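Local structure of ionotropic glutamate receptor bacterial homologue (Nostoc punctiforme, 2PYY) at residues Gly112-Thr117 with Lys150-Val155; Asp80-Ile85 with Pro199-Leu204; Leu90-Arg95 with Ala154-Ala159. The protein binds L-glutamate in the cleft of its ligand-binding core and probably serves as the glutamate-sensing part of a bacterial ionotropic receptor. All coordinates share one frame; numbering follows the deposited sequence.

Contact 1. Residues Gly112-Thr117 with Lys150-Val155; sequences GKVVAT and KKADAV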
loop_
_atom_site.group_PDB
_atom_site.type_symbol
_atom_site.label_atom_id
_atom_site.label_comp_id
_atom_site.label_asym_id
_atom_site.label_seq_id
_atom_site.Cartn_x
_atom_site.Cartn_y
_atom_site.Cartn_z
ATOM N N GLY B 112 -10.835 -10.936 15.808
ATOM C CA GLY B 112 -11.282 -12.116 16.522
ATOM C C GLY B 112 -11.695 -13.204 15.559
ATOM O O GLY B 112 -12.183 -14.255 15.968
ATOM N N LYS B 113 -11.503 -12.945 14.268
ATOM C CA LYS B 113 -11.837 -13.905 13.214
ATOM C C LYS B 113 -10.575 -14.254 12.419
ATOM O O LYS B 113 -9.516 -13.667 12.636
ATOM C CB LYS B 113 -12.870 -13.297 12.258
ATOM C CG LYS B 113 -14.177 -12.888 12.905
ATOM C CD LYS B 113 -14.965 -14.096 13.384
ATOM C CE LYS B 113 -16.282 -13.670 14.007
ATOM N NZ LYS B 113 -17.048 -14.846 14.518
ATOM N N VAL B 114 -10.710 -15.202 11.496
ATOM C CA VAL B 114 -9.613 -15.645 10.633
ATOM C C VAL B 114 -9.958 -15.323 9.179
ATOM O O VAL B 114 -10.935 -15.842 8.635
ATOM C CB VAL B 114 -9.384 -17.167 10.737
ATOM C CG1 VAL B 114 -8.346 -17.602 9.713
ATOM C CG2 VAL B 114 -8.919 -17.532 12.149
ATOM N N VAL B 115 -9.150 -14.471 8.556
ATOM C CA VAL B 115 -9.373 -14.064 7.172
ATOM C C VAL B 115 -8.296 -14.584 6.220
ATOM O O VAL B 115 -7.113 -14.370 6.448
ATOM C CB VAL B 115 -9.422 -12.535 7.073
ATOM C CG1 VAL B 115 -9.642 -12.113 5.631
ATOM C CG2 VAL B 115 -10.527 -12.004 7.972
ATOM N N ALA B 116 -8.714 -15.263 5.155
ATOM C CA ALA B 116 -7.783 -15.808 4.174
ATOM C C ALA B 116 -7.516 -14.841 3.030
ATOM O O ALA B 116 -8.393 -14.077 2.622
ATOM C CB ALA B 116 -8.318 -17.112 3.623
ATOM N N THR B 117 -6.288 -14.874 2.524
ATOM C CA THR B 117 -5.882 -14.034 1.411
ATOM C C THR B 117 -4.538 -14.561 0.905
ATOM O O THR B 117 -3.974 -15.503 1.476
ATOM C CB THR B 117 -5.763 -12.541 1.838
ATOM O OG1 THR B 117 -5.684 -11.716 0.668
ATOM C CG2 THR B 117 -4.527 -12.314 2.697
ATOM N N LYS B 150 -14.274 -23.775 5.389
ATOM C CA LYS B 150 -14.520 -23.088 6.644
ATOM C C LYS B 150 -13.257 -22.873 7.464
ATOM O O LYS B 150 -13.319 -22.404 8.602
ATOM C CB LYS B 150 -15.565 -23.831 7.473
ATOM C CG LYS B 150 -16.972 -23.325 7.250
ATOM C CD LYS B 150 -17.910 -23.817 8.340
ATOM C CE LYS B 150 -19.196 -22.995 8.377
ATOM N NZ LYS B 150 -19.937 -23.029 7.079
ATOM N N LYS B 151 -12.107 -23.211 6.890
ATOM C CA LYS B 151 -10.838 -23.008 7.587
ATOM C C LYS B 151 -10.743 -21.525 7.912
ATOM O O LYS B 151 -10.149 -21.122 8.913
ATOM C CB LYS B 151 -9.656 -23.415 6.701
ATOM C CG LYS B 151 -9.724 -24.835 6.181
ATOM C CD LYS B 151 -8.469 -25.197 5.401
ATOM C CE LYS B 151 -8.551 -26.615 4.848
ATOM N NZ LYS B 151 -7.242 -27.089 4.313
ATOM N N ALA B 152 -11.340 -20.715 7.048
ATOM C CA ALA B 152 -11.352 -19.272 7.231
ATOM C C ALA B 152 -12.808 -18.831 7.321
ATOM O O ALA B 152 -13.687 -19.448 6.724
ATOM C CB ALA B 152 -10.661 -18.587 6.055
ATOM N N ASP B 153 -13.042 -17.755 8.063
ATOM C CA ASP B 153 -14.378 -17.204 8.266
ATOM C C ASP B 153 -14.756 -16.274 7.115
ATOM O O ASP B 153 -15.925 -16.179 6.725
ATOM C CB ASP B 153 -14.408 -16.421 9.580
ATOM C CG ASP B 153 -13.982 -17.264 10.771
ATOM O OD1 ASP B 153 -13.269 -16.732 11.657
ATOM O OD2 ASP B 153 -14.375 -18.451 10.815
ATOM N N ALA B 154 -13.749 -15.587 6.590
ATOM C CA ALA B 154 -13.937 -14.654 5.495
ATOM C C ALA B 154 -12.673 -14.539 4.653
ATOM O O ALA B 154 -11.631 -15.106 4.984
ATOM C CB ALA B 154 -14.304 -13.282 6.041
ATOM N N VAL B 155 -12.786 -13.795 3.559
ATOM C CA VAL B 155 -11.671 -13.540 2.659
ATOM C C VAL B 155 -11.633 -12.042 2.361
ATOM O O VAL B 155 -12.670 -11.418 2.142
ATOM C CB VAL B 155 -11.841 -14.289 1.319
ATOM C CG1 VAL B 155 -10.762 -13.859 0.342
ATOM C CG2 VAL B 155 -11.796 -15.781 1.533
#
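D153 meets V114 because its CG lies anti to its own carbonyl carbon (chi1 -56°), which swings the carboxylate across to the backbone of V114. There OD1 of D153 accepts the backbone N-H of V114 at 3.0 Å, the donor standing above the carboxylate plane. The same two residues bond in the other direction, D153 N donating to V114 O at 2.9 Å, so both polar backbone atoms of V114 are gripped; a weak bond from A154 N also reaches that carbonyl. K113 CB rests on D153 OD1, while its NZ is salt-bridged to D103. Farther along the strands pair in parallel, V115 with A154 and A116 with V155, and A116 N bonds to A154 O at 2.9 Å. V155, its CG1 anti to the backbone N (chi1 173°), brings that methyl to 3.3 Å from A116 O. The methyl carbons of A116 and A152 touch at 3.7 Å. The chain joins the two strands through successive beta-alpha-beta units, as in lobes of the periplasmic-binding-protein fold. A146 and L147 of helix 140-148 cover A116 and V155, L127 of helix 122-129 packs on V115 across the sheet, and strand 133-137 bonds to the far edge.

Contact 2. Residues Asp80-Ile85 with Pro199-Leu204; sequences DFSLPI and PINQAL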
loop_
_atom_site.group_PDB
_atom_site.type_symbol
_atom_site.label_atom_id
_atom_site.label_comp_id
_atom_site.label_asym_id
_atom_site.label_seq_id
_atom_site.Cartn_x
_atom_site.Cartn_y
_atom_site.Cartn_z
ATOM N N ASP B 80 9.740 2.094 -8.789
ATOM C CA ASP B 80 9.030 3.174 -9.457
ATOM C C ASP B 80 7.716 2.641 -10.041
ATOM O O ASP B 80 7.592 1.449 -10.326
ATOM C CB ASP B 80 9.897 3.758 -10.576
ATOM C CG ASP B 80 10.054 5.264 -10.468
ATOM O OD1 ASP B 80 9.227 5.893 -9.777
ATOM O OD2 ASP B 80 10.987 5.816 -11.093
ATOM N N PHE B 81 6.748 3.532 -10.214
ATOM C CA PHE B 81 5.458 3.167 -10.767
ATOM C C PHE B 81 5.048 4.125 -11.879
ATOM O O PHE B 81 5.418 5.295 -11.863
ATOM C CB PHE B 81 4.369 3.204 -9.689
ATOM C CG PHE B 81 4.296 1.967 -8.842
ATOM C CD1 PHE B 81 4.866 1.939 -7.578
ATOM C CD2 PHE B 81 3.661 0.826 -9.313
ATOM C CE1 PHE B 81 4.806 0.788 -6.788
ATOM C CE2 PHE B 81 3.593 -0.332 -8.534
ATOM C CZ PHE B 81 4.169 -0.348 -7.272
ATOM N N SER B 82 4.301 3.611 -12.848
ATOM C CA SER B 82 3.795 4.438 -13.920
ATOM C C SER B 82 2.567 5.072 -13.286
ATOM O O SER B 82 2.292 4.864 -12.096
ATOM C CB SER B 82 3.298 3.585 -15.064
ATOM O OG SER B 82 2.118 2.906 -14.663
ATOM N N LEU B 83 1.830 5.829 -14.086
ATOM C CA LEU B 83 0.588 6.427 -13.629
ATOM C C LEU B 83 -0.332 5.246 -13.378
ATOM O O LEU B 83 -0.158 4.193 -13.972
ATOM C CB LEU B 83 -0.002 7.288 -14.742
ATOM C CG LEU B 83 0.764 8.581 -14.973
ATOM C CD1 LEU B 83 0.340 9.253 -16.292
ATOM C CD2 LEU B 83 0.519 9.486 -13.790
ATOM N N PRO B 84 -1.321 5.399 -12.496
ATOM C CA PRO B 84 -2.248 4.297 -12.215
ATOM C C PRO B 84 -2.935 3.778 -13.481
ATOM O O PRO B 84 -3.283 4.558 -14.370
ATOM C CB PRO B 84 -3.239 4.917 -11.223
ATOM C CG PRO B 84 -3.138 6.401 -11.491
ATOM C CD PRO B 84 -1.661 6.599 -11.717
ATOM N N ILE B 85 -3.117 2.462 -13.573
ATOM C CA ILE B 85 -3.778 1.888 -14.748
ATOM C C ILE B 85 -5.180 1.432 -14.401
ATOM O O ILE B 85 -5.940 1.025 -15.282
ATOM C CB ILE B 85 -3.057 0.639 -15.294
ATOM C CG1 ILE B 85 -2.985 -0.422 -14.184
ATOM C CG2 ILE B 85 -1.704 1.020 -15.838
ATOM C CD1 ILE B 85 -2.392 -1.728 -14.600
ATOM N N PRO B 199 7.741 7.104 -21.248
ATOM C CA PRO B 199 7.060 6.707 -22.485
ATOM C C PRO B 199 5.814 5.857 -22.211
ATOM O O PRO B 199 4.859 5.865 -22.991
ATOM C CB PRO B 199 8.141 5.943 -23.255
ATOM C CG PRO B 199 8.994 5.398 -22.184
ATOM C CD PRO B 199 9.107 6.565 -21.216
ATOM N N ILE B 200 5.822 5.122 -21.105
ATOM C CA ILE B 200 4.666 4.311 -20.759
ATOM C C ILE B 200 3.549 5.251 -20.339
ATOM O O ILE B 200 2.405 5.089 -20.752
ATOM C CB ILE B 200 4.989 3.315 -19.597
ATOM C CG1 ILE B 200 5.820 2.154 -20.133
ATOM C CG2 ILE B 200 3.702 2.777 -18.978
ATOM C CD1 ILE B 200 6.174 1.102 -19.085
ATOM N N ASN B 201 3.884 6.250 -19.530
ATOM C CA ASN B 201 2.877 7.205 -19.082
ATOM C C ASN B 201 2.293 7.917 -20.287
ATOM O O ASN B 201 1.081 8.070 -20.404
ATOM C CB ASN B 201 3.502 8.219 -18.123
ATOM C CG ASN B 201 3.818 7.617 -16.780
ATOM O OD1 ASN B 201 3.419 6.497 -16.484
ATOM N ND2 ASN B 201 4.522 8.370 -15.944
ATOM N N GLN B 202 3.177 8.353 -21.177
ATOM C CA GLN B 202 2.775 9.051 -22.394
ATOM C C GLN B 202 1.821 8.154 -23.198
ATOM O O GLN B 202 0.768 8.600 -23.661
ATOM C CB GLN B 202 4.031 9.384 -23.209
ATOM C CG GLN B 202 3.799 10.059 -24.544
ATOM C CD GLN B 202 3.446 11.527 -24.419
ATOM O OE1 GLN B 202 3.813 12.189 -23.444
ATOM N NE2 GLN B 202 2.747 12.050 -25.418
ATOM N N ALA B 203 2.194 6.885 -23.358
ATOM C CA ALA B 203 1.361 5.937 -24.092
ATOM C C ALA B 203 -0.010 5.766 -23.438
ATOM O O ALA B 203 -1.040 5.879 -24.100
ATOM C CB ALA B 203 2.067 4.566 -24.196
ATOM N N LEU B 204 -0.017 5.488 -22.135
ATOM C CA LEU B 204 -1.265 5.303 -21.389
ATOM C C LEU B 204 -2.182 6.519 -21.512
ATOM O O LEU B 204 -3.395 6.385 -21.700
ATOM C CB LEU B 204 -0.966 5.058 -19.907
ATOM C CG LEU B 204 -2.164 4.752 -19.003
ATOM C CD1 LEU B 204 -2.809 3.447 -19.441
ATOM C CD2 LEU B 204 -1.711 4.640 -17.539
HETATM O O HOH W 1 5.171 7.730 -13.235
#
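N201 reaches from helix 197-209 to the chain leaving strand 80-81, and each atom of its side chain meets something there. Its CB lies 3.8 Å from CD1 of L83, and its CG comes slightly closer, 3.7 Å, to CG of the same leucine, so the isobutyl group leans on the amide. At the tip, OD1 accepts the backbone N-H of L83 at 3.0 Å, from a donor well above the amide plane, and also touches CB of S82. The other branch, ND2, donates to a water 2.9 Å away, which in turn donates a hydrogen bond to F81 O. Beyond, L204 CD2 rests on P84 O. That CD2 of L204 is also 4.0 Å from CG2 of I85. An alanine at N201 would probably leave the L83 N-H without this acceptor and the bridging water without its amide donor, opening a gap beside the leucine. S82 turns its OG back to L83 O at 2.7 Å, and that hydroxyl is also bonded to I188 N. I71 of the third subunit packs on L83, and its E76 on N201. One amide thus serves an N-H directly and a C=O through water, polar bonds flanked by L83, I85 and L204.

Contact 3. Residues Leu90-Arg95 with Ala154-Ala159; sequences LQIMVR and AVVFDA. With GLU (glutamic acid), chain E.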
loop_
_atom_site.group_PDB
_atom_site.type_symbol
_atom_site.label_atom_id
_atom_site.label_comp_id
_atom_site.label_asym_id
_atom_site.label_seq_id
_atom_site.Cartn_x
_atom_site.Cartn_y
_atom_site.Cartn_z
ATOM N N LEU B 90 -9.466 -3.093 -1.437
ATOM C CA LEU B 90 -9.754 -4.317 -0.700
ATOM C C LEU B 90 -11.216 -4.375 -0.309
ATOM O O LEU B 90 -11.835 -3.348 -0.024
ATOM C CB LEU B 90 -8.892 -4.383 0.556
ATOM C CG LEU B 90 -7.393 -4.172 0.346
ATOM C CD1 LEU B 90 -6.683 -4.162 1.691
ATOM C CD2 LEU B 90 -6.844 -5.260 -0.558
ATOM N N GLN B 91 -11.769 -5.579 -0.293
ATOM C CA GLN B 91 -13.157 -5.761 0.087
ATOM C C GLN B 91 -13.311 -7.104 0.787
ATOM O O GLN B 91 -12.465 -7.986 0.647
ATOM C CB GLN B 91 -14.053 -5.694 -1.149
ATOM C CG GLN B 91 -15.530 -5.518 -0.835
ATOM C CD GLN B 91 -16.256 -4.758 -1.925
ATOM O OE1 GLN B 91 -16.116 -5.071 -3.108
ATOM N NE2 GLN B 91 -17.042 -3.750 -1.535
ATOM N N ILE B 92 -14.397 -7.248 1.537
ATOM C CA ILE B 92 -14.660 -8.470 2.279
ATOM C C ILE B 92 -15.599 -9.418 1.529
ATOM O O ILE B 92 -16.515 -8.977 0.831
ATOM C CB ILE B 92 -15.285 -8.150 3.667
ATOM C CG1 ILE B 92 -14.420 -7.131 4.417
ATOM C CG2 ILE B 92 -15.407 -9.418 4.483
ATOM C CD1 ILE B 92 -15.013 -6.660 5.740
ATOM N N MET B 93 -15.349 -10.719 1.674
ATOM C CA MET B 93 -16.164 -11.763 1.057
ATOM C C MET B 93 -16.335 -12.909 2.055
ATOM O O MET B 93 -15.355 -13.396 2.622
ATOM C CB MET B 93 -15.500 -12.297 -0.219
ATOM C CG MET B 93 -16.262 -13.445 -0.868
ATOM S SD MET B 93 -15.576 -14.005 -2.454
ATOM C CE MET B 93 -14.194 -15.084 -1.873
ATOM N N VAL B 94 -17.579 -13.330 2.278
ATOM C CA VAL B 94 -17.864 -14.420 3.210
ATOM C C VAL B 94 -18.771 -15.447 2.547
ATOM O O VAL B 94 -19.281 -15.210 1.454
ATOM C CB VAL B 94 -18.558 -13.903 4.497
ATOM C CG1 VAL B 94 -17.647 -12.924 5.239
ATOM C CG2 VAL B 94 -19.871 -13.233 4.147
ATOM N N ARG B 95 -18.957 -16.593 3.198
ATOM C CA ARG B 95 -19.824 -17.641 2.665
ATOM C C ARG B 95 -21.277 -17.206 2.773
ATOM O O ARG B 95 -21.659 -16.543 3.735
ATOM C CB ARG B 95 -19.630 -18.942 3.446
ATOM C CG ARG B 95 -18.473 -19.787 2.964
ATOM C CD ARG B 95 -18.298 -21.047 3.801
ATOM N NE ARG B 95 -17.576 -20.779 5.040
ATOM C CZ ARG B 95 -18.135 -20.331 6.159
ATOM N NH1 ARG B 95 -19.441 -20.104 6.211
ATOM N NH2 ARG B 95 -17.379 -20.094 7.223
ATOM N N ALA B 154 -13.749 -15.587 6.590
ATOM C CA ALA B 154 -13.937 -14.654 5.495
ATOM C C ALA B 154 -12.673 -14.539 4.653
ATOM O O ALA B 154 -11.631 -15.106 4.984
ATOM C CB ALA B 154 -14.304 -13.282 6.041
ATOM N N VAL B 155 -12.786 -13.795 3.559
ATOM C CA VAL B 155 -11.671 -13.540 2.659
ATOM C C VAL B 155 -11.633 -12.042 2.361
ATOM O O VAL B 155 -12.670 -11.418 2.142
ATOM C CB VAL B 155 -11.841 -14.289 1.319
ATOM C CG1 VAL B 155 -10.762 -13.859 0.342
ATOM C CG2 VAL B 155 -11.796 -15.781 1.533
ATOM N N VAL B 156 -10.441 -11.464 2.375
ATOM C CA VAL B 156 -10.266 -10.052 2.058
ATOM C C VAL B 156 -9.266 -10.003 0.908
ATOM O O VAL B 156 -8.144 -10.488 1.025
ATOM C CB VAL B 156 -9.699 -9.250 3.247
ATOM C CG1 VAL B 156 -9.338 -7.844 2.796
ATOM C CG2 VAL B 156 -10.732 -9.183 4.368
ATOM N N PHE B 157 -9.681 -9.413 -0.206
ATOM C CA PHE B 157 -8.825 -9.341 -1.369
ATOM C C PHE B 157 -9.291 -8.210 -2.280
ATOM O O PHE B 157 -10.236 -7.481 -1.958
ATOM C CB PHE B 157 -8.870 -10.701 -2.073
ATOM C CG PHE B 157 -7.676 -10.992 -2.926
ATOM C CD1 PHE B 157 -6.398 -10.723 -2.472
ATOM C CD2 PHE B 157 -7.835 -11.569 -4.184
ATOM C CE1 PHE B 157 -5.274 -11.029 -3.267
ATOM C CE2 PHE B 157 -6.726 -11.879 -4.986
ATOM C CZ PHE B 157 -5.446 -11.609 -4.529
ATOM N N ASP B 158 -8.621 -8.053 -3.411
ATOM C CA ASP B 158 -8.968 -6.995 -4.361
ATOM C C ASP B 158 -10.414 -7.147 -4.867
ATOM O O ASP B 158 -10.795 -8.196 -5.397
ATOM C CB ASP B 158 -7.958 -7.024 -5.509
ATOM C CG ASP B 158 -6.535 -6.837 -5.015
ATOM O OD1 ASP B 158 -6.090 -7.634 -4.174
ATOM O OD2 ASP B 158 -5.864 -5.899 -5.456
ATOM N N ALA B 159 -11.211 -6.094 -4.691
ATOM C CA ALA B 159 -12.626 -6.108 -5.089
ATOM C C ALA B 159 -12.912 -6.636 -6.497
ATOM O O ALA B 159 -13.788 -7.489 -6.683
ATOM C CB ALA B 159 -13.237 -4.705 -4.917
HETATM N N GLU E . -3.261 -5.943 -5.613
HETATM C CA GLU E . -2.578 -6.953 -4.752
HETATM C C GLU E . -1.162 -6.484 -4.431
HETATM O O GLU E . -0.610 -5.704 -5.236
HETATM C CB GLU E . -2.512 -8.301 -5.471
HETATM C CG GLU E . -1.940 -9.431 -4.621
HETATM C CD GLU E . -1.742 -10.722 -5.406
HETATM O OE1 GLU E . -1.484 -11.768 -4.775
HETATM O OE2 GLU E . -1.839 -10.685 -6.652
HETATM O OXT GLU E . -0.617 -6.902 -3.389
#
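M93 and V155 form the close-knit centre of this antiparallel pair: M93 N donates to V155 O and V155 N to M93 O, both at 2.8 Å. Their side chains run side by side on one face, where the methionine, bent at chi3 (81°), brings CE to 4.0 Å from CB of V155; L147 and Y144 of helix 140-148 lie over them. On the other face the V94 side chain presses CG1 to 3.5 Å from CB of A154, tighter than an ordinary carbon contact, and I92 follows with more relaxed contacts to A154 and V156. Toward the ligand the bonds lengthen a little, Q91 N to F157 O at 3.0 Å and F157 N to Q91 O at 3.2 Å. The side chains of L90 and D158 diverge, although L90 CB still touches CG1 of V156. Q91, its CG anti to the backbone N, extends OE1 to 3.4 Å from CB of A159, at the start of helix 159-166. The strand end thus turns from its partner to the bound glutamate. F157 offers its ring edge to the ligand's side-chain carboxylate, with OE1 in the ring plane, while OD1 of D158 lies above one ring face, offset toward the rim. D158 OD2 accepts the ligand's amino N at 2.6 Å, a bond that opposite charges would probably strengthen; the ligand is also bonded to A68 O and S70 N. The Y186 hydroxyl, bonded to OD2, probably helps to position the carboxylate, whereas the ring edge probably serves mainly to bound the pocket.

Contacts 1 and 3 are neighbours, their centres 9 Å apart, because both use strand 154-158: strand 114-118 pairs with it in parallel along one edge and strand 86-94 antiparallel along the other. T117 OG1, probably hydrogen-bonded to V156 O, also ties them. Contact 2 lies on the opposite side of the chain's centre, 35 Å from contact 1 and 28 Å from contact 3 between centres, yet its strand 80-81 belongs to the same mixed sheet through the long strand 175-190. Along the chain, both other contacts are nested inside the loop it closes. This two-lobed plan, with glutamate held in the cleft, is that of periplasmic binding proteins.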